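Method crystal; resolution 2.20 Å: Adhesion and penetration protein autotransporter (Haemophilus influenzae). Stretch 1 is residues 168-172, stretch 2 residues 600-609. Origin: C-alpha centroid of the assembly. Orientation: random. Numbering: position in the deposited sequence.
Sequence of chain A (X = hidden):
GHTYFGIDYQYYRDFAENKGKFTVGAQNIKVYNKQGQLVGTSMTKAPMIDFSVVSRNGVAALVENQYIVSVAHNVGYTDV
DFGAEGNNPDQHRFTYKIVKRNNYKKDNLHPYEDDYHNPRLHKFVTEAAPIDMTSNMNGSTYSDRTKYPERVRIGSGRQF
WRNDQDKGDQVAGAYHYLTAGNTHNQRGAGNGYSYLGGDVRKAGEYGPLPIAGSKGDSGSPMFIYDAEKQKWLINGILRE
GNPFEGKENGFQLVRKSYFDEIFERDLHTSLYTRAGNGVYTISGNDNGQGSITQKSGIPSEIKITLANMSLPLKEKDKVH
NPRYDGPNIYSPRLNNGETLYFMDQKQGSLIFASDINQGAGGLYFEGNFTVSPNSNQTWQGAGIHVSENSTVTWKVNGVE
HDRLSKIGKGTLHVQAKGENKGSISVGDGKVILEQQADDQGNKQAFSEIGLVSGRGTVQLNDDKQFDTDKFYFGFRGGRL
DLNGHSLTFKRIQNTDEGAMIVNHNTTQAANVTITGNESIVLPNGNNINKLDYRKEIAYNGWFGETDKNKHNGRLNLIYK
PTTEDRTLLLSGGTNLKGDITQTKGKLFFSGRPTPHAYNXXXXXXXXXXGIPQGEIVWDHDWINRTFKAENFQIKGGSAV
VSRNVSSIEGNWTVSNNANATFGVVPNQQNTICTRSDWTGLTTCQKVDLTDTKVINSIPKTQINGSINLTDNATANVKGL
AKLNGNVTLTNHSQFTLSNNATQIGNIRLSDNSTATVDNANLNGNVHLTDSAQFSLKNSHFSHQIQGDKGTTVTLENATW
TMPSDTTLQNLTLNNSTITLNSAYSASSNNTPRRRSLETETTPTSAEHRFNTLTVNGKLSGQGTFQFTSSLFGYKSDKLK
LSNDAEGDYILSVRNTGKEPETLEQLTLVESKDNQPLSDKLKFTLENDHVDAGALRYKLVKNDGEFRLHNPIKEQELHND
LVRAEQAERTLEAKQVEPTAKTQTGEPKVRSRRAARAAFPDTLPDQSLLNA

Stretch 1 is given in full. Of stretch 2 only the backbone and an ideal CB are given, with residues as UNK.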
ATOM      1  N   GLY A 168     -15.334  28.557  66.476  1.00 27.63           N
ATOM      2  CA  GLY A 168     -16.149  27.578  65.786  1.00 28.56           C
ATOM      3  C   GLY A 168     -17.456  28.116  65.245  1.00 28.81           C
ATOM      4  O   GLY A 168     -18.160  28.872  65.916  1.00 27.08           O
ATOM      5  N   ASP A 169     -17.765  27.733  64.009  1.00 23.04           N
ATOM      6  CA  ASP A 169     -19.102  27.898  63.465  1.00 24.32           C
ATOM      7  C   ASP A 169     -19.730  26.520  63.389  1.00 22.68           C
ATOM      8  O   ASP A 169     -19.141  25.606  62.815  1.00 17.81           O
ATOM      9  CB  ASP A 169     -19.058  28.480  62.054  1.00 24.29           C
ATOM     10  CG  ASP A 169     -18.579  29.917  62.022  1.00 28.57           C
ATOM     11  OD1 ASP A 169     -18.676  30.614  63.057  1.00 26.28           O
ATOM     12  OD2 ASP A 169     -18.108  30.343  60.943  1.00 27.87           O
ATOM     13  N   GLN A 170     -20.914  26.359  63.968  1.00 24.11           N
ATOM     14  CA  GLN A 170     -21.641  25.103  63.819  1.00 20.37           C
ATOM     15  C   GLN A 170     -22.453  25.128  62.539  1.00 21.74           C
ATOM     16  O   GLN A 170     -23.441  25.848  62.437  1.00 24.22           O
ATOM     17  CB  GLN A 170     -22.563  24.835  65.000  1.00 20.47           C
ATOM     18  CG  GLN A 170     -23.089  23.418  64.975  1.00 20.11           C
ATOM     19  CD  GLN A 170     -24.159  23.150  66.005  1.00 28.20           C
ATOM     20  OE1 GLN A 170     -25.194  22.559  65.692  1.00 29.67           O
ATOM     21  NE2 GLN A 170     -23.916  23.571  67.241  1.00 26.42           N
ATOM     22  N   VAL A 171     -22.035  24.341  61.557  1.00 21.20           N
ATOM     23  CA  VAL A 171     -22.623  24.423  60.228  1.00 21.90           C
ATOM     24  C   VAL A 171     -23.762  23.425  60.021  1.00 20.32           C
ATOM     25  O   VAL A 171     -24.598  23.611  59.140  1.00 25.42           O
ATOM     26  CB  VAL A 171     -21.552  24.242  59.152  1.00 21.16           C
ATOM     27  CG1 VAL A 171     -20.478  25.323  59.304  1.00 20.77           C
ATOM     28  CG2 VAL A 171     -20.936  22.854  59.255  1.00 15.00           C
ATOM     29  N   ALA A 172     -23.806  22.377  60.839  1.00 16.37           N
ATOM     30  CA  ALA A 172     -24.899  21.409  60.762  1.00 20.94           C
ATOM     31  C   ALA A 172     -25.175  20.713  62.100  1.00 21.20           C
ATOM     32  O   ALA A 172     -24.271  20.522  62.912  1.00 19.29           O
ATOM     33  CB  ALA A 172     -24.631  20.378  59.673  1.00 16.45           C
ATOM     34  N   UNK A 600     -24.480  19.470  51.875  1.00 17.90           N
ATOM     35  CA  UNK A 600     -25.698  19.597  52.668  1.00 16.25           C
ATOM     36  C   UNK A 600     -25.836  20.963  53.350  1.00 21.80           C
ATOM     37  O   UNK A 600     -26.824  21.203  54.039  1.00 19.77           O
ATOM     38  CB  UNK A 600     -25.735  18.492  53.726  1.00 16.25           C
ATOM     39  N   UNK A 601     -24.858  21.851  53.184  1.00 15.31           N
ATOM     40  CA  UNK A 601     -24.887  23.113  53.926  1.00 21.64           C
ATOM     41  C   UNK A 601     -26.003  24.075  53.476  1.00 22.03           C
ATOM     42  O   UNK A 601     -26.383  24.108  52.306  1.00 17.74           O
ATOM     43  CB  UNK A 601     -23.533  23.810  53.784  1.00 21.64           C
ATOM     44  N   UNK A 602     -26.519  24.864  54.415  1.00 23.45           N
ATOM     45  CA  UNK A 602     -27.532  25.864  54.081  1.00 26.82           C
ATOM     46  C   UNK A 602     -26.948  27.019  53.275  1.00 21.62           C
ATOM     47  O   UNK A 602     -25.741  27.072  53.030  1.00 18.98           O
ATOM     48  CB  UNK A 602     -28.183  26.401  55.358  1.00 26.82           C
ATOM     49  N   UNK A 603     -27.821  27.932  52.868  1.00 23.37           N
ATOM     50  CA  UNK A 603     -27.436  29.099  52.080  1.00 25.58           C
ATOM     51  C   UNK A 603     -26.228  29.807  52.674  1.00 23.95           C
ATOM     52  O   UNK A 603     -25.263  30.112  51.975  1.00 26.41           O
ATOM     53  CB  UNK A 603     -28.609  30.075  51.973  1.00 25.58           C
ATOM     54  N   UNK A 604     -26.294  30.055  53.975  1.00 19.65           N
ATOM     55  CA  UNK A 604     -25.314  30.882  54.660  1.00 25.44           C
ATOM     56  C   UNK A 604     -23.912  30.297  54.643  1.00 22.56           C
ATOM     57  O   UNK A 604     -22.957  30.942  54.209  1.00 21.69           O
ATOM     58  CB  UNK A 604     -25.753  31.105  56.109  1.00 25.44           C
ATOM     59  N   UNK A 605     -23.783  29.078  55.141  1.00 23.22           N
ATOM     60  CA  UNK A 605     -22.461  28.483  55.257  1.00 21.68           C
ATOM     61  C   UNK A 605     -21.901  28.005  53.922  1.00 19.71           C
ATOM     62  O   UNK A 605     -20.686  27.974  53.737  1.00 20.26           O
ATOM     63  CB  UNK A 605     -22.509  27.312  56.240  1.00 21.68           C
ATOM     64  N   UNK A 606     -22.784  27.686  52.976  1.00 18.24           N
ATOM     65  CA  UNK A 606     -22.360  27.448  51.601  1.00 14.92           C
ATOM     66  C   UNK A 606     -21.698  28.697  51.017  1.00 21.35           C
ATOM     67  O   UNK A 606     -20.644  28.614  50.375  1.00 19.16           O
ATOM     68  CB  UNK A 606     -23.552  27.026  50.740  1.00 14.92           C
ATOM     69  N   UNK A 607     -22.317  29.855  51.241  1.00 21.49           N
ATOM     70  CA  UNK A 607     -21.778  31.119  50.739  1.00 20.52           C
ATOM     71  C   UNK A 607     -20.433  31.446  51.382  1.00 18.99           C
ATOM     72  O   UNK A 607     -19.522  31.940  50.723  1.00 20.67           O
ATOM     73  CB  UNK A 607     -22.769  32.256  50.994  1.00 20.52           C
ATOM     74  N   UNK A 608     -20.321  31.159  52.673  1.00 16.50           N
ATOM     75  CA  UNK A 608     -19.087  31.360  53.407  1.00 17.45           C
ATOM     76  C   UNK A 608     -17.986  30.466  52.851  1.00 19.84           C
ATOM     77  O   UNK A 608     -16.854  30.907  52.631  1.00 20.35           O
ATOM     78  CB  UNK A 608     -19.299  31.087  54.897  1.00 17.45           C
ATOM     79  N   UNK A 609     -18.326  29.206  52.608  1.00 21.79           N
ATOM     80  CA  UNK A 609     -17.377  28.257  52.050  1.00 20.40           C
ATOM     81  C   UNK A 609     -17.106  28.529  50.565  1.00 19.27           C
ATOM     82  O   UNK A 609     -16.056  28.161  50.042  1.00 19.04           O
ATOM     83  CB  UNK A 609     -17.897  26.830  52.237  1.00 20.40           C
TER

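Stretch 2 enters as loop or turn and becomes helical from position 603, the helix axis lying at 115° to the strand 168-172 and no closer to it than 9.2 Å. Its first position, 600, has an ideal CB with nothing of stretch 1 within 5.5 Å, so the strand hardly restricts it; polar, aromatic or small side chains would all do. The residue is His-600, whose ring leads away from the strand.

At position 601 the CA-to-CB bond points sideways, and the ideal CB lies 5.5 Å from Val-171 O. An apolar side chain of medium length, such as Leu, Ile or Met, could bridge the gap to the side chain of Val-171. The deposited Leu-601 does so: its CD2 comes to 3.6 Å from CB of Val-171.

Position 602 directly precedes the helix. The amides of the first helical turn lack backbone acceptors, so Asn, Asp, Ser or Thr would suit. Asn-602 takes the N-cap: its OD1 accepts from the backbone N of position 605 at 2.9 Å, nearly in line with the N-H bond. The backbone here also reaches stretch 1 through a water, which donates to Val-171 O and accepts from Asn-602 N, both at 2.7 Å.

Position 603 points out of reach of the strand, and many polar side chains would serve; Lys-603 forms a long salt bridge, its NZ 3.9 Å from OE2 of the side chain at 607. Position 604 directs its CB toward the strand but finds nothing within 5.5 Å; a long polar chain is as acceptable as a short one. Arg-604 is extended, and its side chain does not reach contact with the strand.

Position 605 is the centre of the contact. The CA atoms of position 605 and Val-171 are 6.4 Å apart, the CB at 605 points toward the strand, and this ideal CB is 4.2 Å from Val-171 CG1. A large, flat or apolar side chain fits, since the strand offers both a methyl group and a length of backbone to lie along; Phe, Tyr, Leu or Met are plausible alternatives. Trp-605 lays one ring face against the strand backbone: Val-171 CA lies 3.9 Å from the centroid of the six-membered ring in a CH-pi contact, and Gln-170 O comes to 3.0 Å from Trp-605 CH2. Val-171 CG1 packs 3.8 Å from Trp-605 CG. Trp-605 NE1, 4.0 Å from Asp-169 CB, has no hydrogen-bonding partner in the model.

Positions 606 and 607 turn out of the strand's reach. Small polar residues suit the first, and Ser-606 OG donates to Asn-602 O at 2.9 Å. At the second, one turn after Lys-603, an acidic or other polar residue would suit; Glu-607 completes the salt bridge.

Position 608 again points toward the strand, but only a long side chain could touch it, such as Met, Lys, Arg or Gln. Met-608 brings CE to 3.4 Å from Asp-169 OD2. Position 609 is out of reach, so many side chains would fit; Glu-609 makes its hydrogen bonds elsewhere in the structure.

Stretch 2 (600-609) HLNKRWSEME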
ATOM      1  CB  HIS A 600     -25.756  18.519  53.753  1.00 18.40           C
ATOM      2  CG  HIS A 600     -25.884  17.121  53.230  1.00 20.88           C
ATOM      3  ND1 HIS A 600     -27.104  16.517  53.013  1.00 19.58           N
ATOM      4  CD2 HIS A 600     -24.944  16.199  52.910  1.00 17.08           C
ATOM      5  CE1 HIS A 600     -26.911  15.289  52.565  1.00 22.10           C
ATOM      6  NE2 HIS A 600     -25.609  15.071  52.493  1.00 21.81           N
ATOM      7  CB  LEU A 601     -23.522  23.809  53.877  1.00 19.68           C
ATOM      8  CG  LEU A 601     -22.348  23.081  54.538  1.00 20.23           C
ATOM      9  CD1 LEU A 601     -21.060  23.840  54.319  1.00 16.32           C
ATOM     10  CD2 LEU A 601     -22.611  22.887  56.015  1.00 21.46           C
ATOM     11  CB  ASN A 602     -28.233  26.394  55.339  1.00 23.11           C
ATOM     12  CG  ASN A 602     -27.298  27.175  56.249  1.00 26.58           C
ATOM     13  OD1 ASN A 602     -26.259  27.678  55.815  1.00 28.31           O
ATOM     14  ND2 ASN A 602     -27.666  27.277  57.523  1.00 19.01           N
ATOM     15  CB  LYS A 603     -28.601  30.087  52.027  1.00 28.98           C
ATOM     16  CG  LYS A 603     -29.363  30.129  50.720  1.00 34.71           C
ATOM     17  CD  LYS A 603     -28.868  31.277  49.857  1.00 40.04           C
ATOM     18  CE  LYS A 603     -29.979  31.820  48.972  1.00 54.28           C
ATOM     19  NZ  LYS A 603     -29.745  33.252  48.611  1.00 57.50           N
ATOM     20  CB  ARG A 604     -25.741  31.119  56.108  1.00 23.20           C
ATOM     21  CG  ARG A 604     -24.695  31.837  56.932  1.00 24.56           C
ATOM     22  CD  ARG A 604     -25.107  31.897  58.382  1.00 28.57           C
ATOM     23  NE  ARG A 604     -24.148  32.645  59.184  1.00 35.03           N
ATOM     24  CZ  ARG A 604     -24.253  32.815  60.498  1.00 39.16           C
ATOM     25  NH1 ARG A 604     -25.278  32.281  61.157  1.00 41.90           N
ATOM     26  NH2 ARG A 604     -23.336  33.514  61.154  1.00 36.55           N
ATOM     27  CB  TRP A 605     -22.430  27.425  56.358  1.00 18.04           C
ATOM     28  CG  TRP A 605     -22.481  28.089  57.706  1.00 30.15           C
ATOM     29  CD1 TRP A 605     -21.604  29.040  58.197  1.00 28.98           C
ATOM     30  CD2 TRP A 605     -23.458  27.893  58.722  1.00 22.28           C
ATOM     31  NE1 TRP A 605     -21.978  29.426  59.459  1.00 30.72           N
ATOM     32  CE2 TRP A 605     -23.113  28.738  59.805  1.00 28.98           C
ATOM     33  CE3 TRP A 605     -24.584  27.076  58.831  1.00 26.08           C
ATOM     34  CZ2 TRP A 605     -23.856  28.785  60.976  1.00 37.00           C
ATOM     35  CZ3 TRP A 605     -25.325  27.127  59.996  1.00 37.32           C
ATOM     36  CH2 TRP A 605     -24.960  27.977  61.054  1.00 42.68           C
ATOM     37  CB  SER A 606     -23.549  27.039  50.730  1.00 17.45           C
ATOM     38  OG  SER A 606     -24.053  25.770  51.115  1.00 16.51           O
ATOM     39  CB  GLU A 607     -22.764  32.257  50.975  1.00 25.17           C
ATOM     40  CG  GLU A 607     -23.841  32.361  49.917  1.00 32.00           C
ATOM     41  CD  GLU A 607     -25.109  33.004  50.449  1.00 38.03           C
ATOM     42  OE1 GLU A 607     -25.001  33.918  51.296  1.00 37.35           O
ATOM     43  OE2 GLU A 607     -26.212  32.592  50.020  1.00 38.40           O
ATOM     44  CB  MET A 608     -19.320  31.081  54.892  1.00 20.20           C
ATOM     45  CG  MET A 608     -18.127  31.380  55.769  1.00 22.50           C
ATOM     46  SD  MET A 608     -18.541  31.819  57.469  1.00 21.94           S
ATOM     47  CE  MET A 608     -16.891  31.739  58.150  1.00 23.08           C
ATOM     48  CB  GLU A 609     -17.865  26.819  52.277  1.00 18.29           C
ATOM     49  CG  GLU A 609     -16.947  25.732  51.739  1.00 16.50           C
ATOM     50  CD  GLU A 609     -15.575  25.712  52.387  1.00 17.82           C
ATOM     51  OE1 GLU A 609     -15.385  26.344  53.447  1.00 20.06           O
ATOM     52  OE2 GLU A 609     -14.680  25.047  51.835  1.00 19.58           O
TER
HETATM   53  O   HOH W   1     -26.146  24.157  56.958  1.00 21.43           O
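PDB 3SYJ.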